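Local atomic coordinates of iron dependent repressor (Sulfolobus solfataricus, PDB entry 2X4H), a protein that probably acts as a metal-responsive, DNA-binding transcription regulator of the DtxR/MntR family and carries several bound zinc ions. Residues C[17-22]-C[59-64]. Numbering follows the deposited sequence.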
loop_
_atom_site.group_PDB
_atom_site.type_symbol
_atom_site.label_atom_id
_atom_site.label_comp_id
_atom_site.label_asym_id
_atom_site.label_seq_id
_atom_site.Cartn_x
_atom_site.Cartn_y
_atom_site.Cartn_z
ATOM N N SER C 17 -10.601 8.914 -6.419
ATOM C CA SER C 17 -10.882 8.783 -7.862
ATOM C C SER C 17 -11.005 7.333 -8.330
ATOM O O SER C 17 -11.888 7.000 -9.117
ATOM C CB SER C 17 -9.799 9.486 -8.682
ATOM O OG SER C 17 -9.999 10.878 -8.630
ATOM N N TYR C 18 -10.095 6.479 -7.854
ATOM C CA TYR C 18 -10.164 5.053 -8.163
ATOM C C TYR C 18 -11.497 4.502 -7.727
ATOM O O TYR C 18 -12.174 3.848 -8.502
ATOM C CB TYR C 18 -9.062 4.268 -7.444
ATOM C CG TYR C 18 -7.776 4.109 -8.202
ATOM C CD1 TYR C 18 -6.916 5.190 -8.399
ATOM C CD2 TYR C 18 -7.381 2.858 -8.677
ATOM C CE1 TYR C 18 -5.713 5.044 -9.092
ATOM C CE2 TYR C 18 -6.180 2.699 -9.358
ATOM C CZ TYR C 18 -5.349 3.789 -9.560
ATOM O OH TYR C 18 -4.164 3.616 -10.239
ATOM N N LEU C 19 -11.868 4.771 -6.478
ATOM C CA LEU C 19 -13.074 4.191 -5.898
ATOM C C LEU C 19 -14.341 4.683 -6.558
ATOM O O LEU C 19 -15.312 3.934 -6.644
ATOM C CB LEU C 19 -13.175 4.448 -4.395
ATOM C CG LEU C 19 -12.073 3.886 -3.497
ATOM C CD1 LEU C 19 -12.463 4.090 -2.049
ATOM C CD2 LEU C 19 -11.773 2.407 -3.784
ATOM N N LEU C 20 -14.354 5.933 -7.006
ATOM C CA LEU C 20 -15.526 6.456 -7.715
ATOM C C LEU C 20 -15.616 5.814 -9.094
ATOM O O LEU C 20 -16.710 5.601 -9.603
ATOM C CB LEU C 20 -15.478 7.982 -7.843
ATOM C CG LEU C 20 -15.798 8.761 -6.565
ATOM C CD1 LEU C 20 -15.228 10.178 -6.611
ATOM C CD2 LEU C 20 -17.309 8.779 -6.324
ATOM N N THR C 21 -14.468 5.502 -9.696
ATOM C CA THR C 21 -14.465 4.841 -10.999
ATOM C C THR C 21 -14.895 3.380 -10.889
ATOM O O THR C 21 -15.636 2.893 -11.724
ATOM C CB THR C 21 -13.100 4.877 -11.651
ATOM O OG1 THR C 21 -12.671 6.233 -11.791
ATOM C CG2 THR C 21 -13.175 4.237 -13.008
ATOM N N ILE C 22 -14.410 2.692 -9.864
ATOM C CA ILE C 22 -14.835 1.325 -9.573
ATOM C C ILE C 22 -16.347 1.286 -9.258
ATOM O O ILE C 22 -17.072 0.424 -9.764
ATOM C CB ILE C 22 -13.997 0.723 -8.398
ATOM C CG1 ILE C 22 -12.552 0.513 -8.830
ATOM C CG2 ILE C 22 -14.605 -0.600 -7.882
ATOM C CD1 ILE C 22 -11.596 0.271 -7.673
ATOM N N GLY C 59 -8.733 -2.868 2.690
ATOM C CA GLY C 59 -10.070 -3.430 2.835
ATOM C C GLY C 59 -11.157 -2.589 2.181
ATOM O O GLY C 59 -12.326 -2.716 2.530
ATOM N N LEU C 60 -10.770 -1.746 1.227
ATOM C CA LEU C 60 -11.700 -0.851 0.526
ATOM C C LEU C 60 -12.185 -1.455 -0.787
ATOM O O LEU C 60 -13.255 -1.094 -1.275
ATOM C CB LEU C 60 -11.042 0.500 0.258
ATOM C CG LEU C 60 -10.456 1.205 1.494
ATOM C CD1 LEU C 60 -9.482 2.300 1.079
ATOM C CD2 LEU C 60 -11.565 1.785 2.370
ATOM N N VAL C 61 -11.393 -2.363 -1.365
ATOM C CA VAL C 61 -11.832 -3.150 -2.519
ATOM C C VAL C 61 -11.563 -4.649 -2.365
ATOM O O VAL C 61 -10.783 -5.089 -1.511
ATOM C CB VAL C 61 -11.204 -2.671 -3.845
ATOM C CG1 VAL C 61 -11.489 -1.195 -4.065
ATOM C CG2 VAL C 61 -9.727 -2.958 -3.874
ATOM N N LYS C 62 -12.271 -5.418 -3.187
ATOM C CA LYS C 62 -12.056 -6.853 -3.328
ATOM C C LYS C 62 -11.891 -7.121 -4.816
ATOM O O LYS C 62 -12.719 -6.708 -5.632
ATOM C CB LYS C 62 -13.228 -7.662 -2.756
ATOM N N LYS C 63 -10.793 -7.775 -5.158
ATOM C CA LYS C 63 -10.509 -8.121 -6.533
ATOM C C LYS C 63 -11.028 -9.536 -6.690
ATOM O O LYS C 63 -10.639 -10.406 -5.926
ATOM C CB LYS C 63 -9.008 -8.035 -6.782
ATOM C CG LYS C 63 -8.575 -8.063 -8.241
ATOM C CD LYS C 63 -7.044 -7.839 -8.325
ATOM C CE LYS C 63 -6.426 -8.299 -9.625
ATOM N NZ LYS C 63 -7.097 -7.738 -10.823
ATOM N N LYS C 64 -11.959 -9.729 -7.621
ATOM C CA LYS C 64 -12.557 -11.035 -7.918
ATOM C C LYS C 64 -12.279 -11.387 -9.385
ATOM O O LYS C 64 -11.547 -10.664 -10.064
ATOM C CB LYS C 64 -14.063 -10.992 -7.624
ATOM C CG LYS C 64 -14.393 -11.036 -6.116
ATOM C CD LYS C 64 -15.717 -10.333 -5.753
ATOM C CE LYS C 64 -15.946 -10.314 -4.239
ATOM N NZ LYS C 64 -17.348 -9.980 -3.904
#
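L19, on helix 13-27, and V61, at the start of strand 61-64, have the closest CA atoms of the two segments, 8.2 Å apart, and no hydrogen bond links the segments, which meet through apolar side chains. V61 takes part through one methyl, CG1, which both L19 and I22, about one helical turn apart, reach. L19 CD2 lies 3.6 Å from V61 CG1, the two side chains meeting at a slant, and I22 CD1 touches the same V61 CG1 at 3.9 Å, its side chain crossing that of V61 nearly at a right angle. The valine methyl owes its place to chi1 of -56°, which sets CG1 beside the backbone N and opposite the carbonyl carbon. The leucine fork of L19 is split between neighbours: with chi2 of -172°, CD1 is anti to CA and makes a looser approach to L60 CB at 4.5 Å, while CD2 branches off to V61. All four side chains are buried. Within the helix, S17 O accepts two bonds, from T21 N and from T21 OG1 at 2.9 Å, which arrive from opposite faces of the carbonyl plane; the OG1 bond ties the threonine hydroxyl to the carbonyl of the preceding turn. G59, with positive phi, closes helix 45-57 in a Schellman motif, and the chain then turns into the strand. The contact thus packs the first helix of the winged helix-turn-helix domain against the first strand of its wing, strand 61-64, which pairs antiparallel with 67-70. Helix 45-57 adds L55 against V61, and helix 34-41 adds I37 against I22. The side chain of L60 is about 7 Å from a bound zinc ion, while S77 of helix 72-94 packs on both L19 and L60.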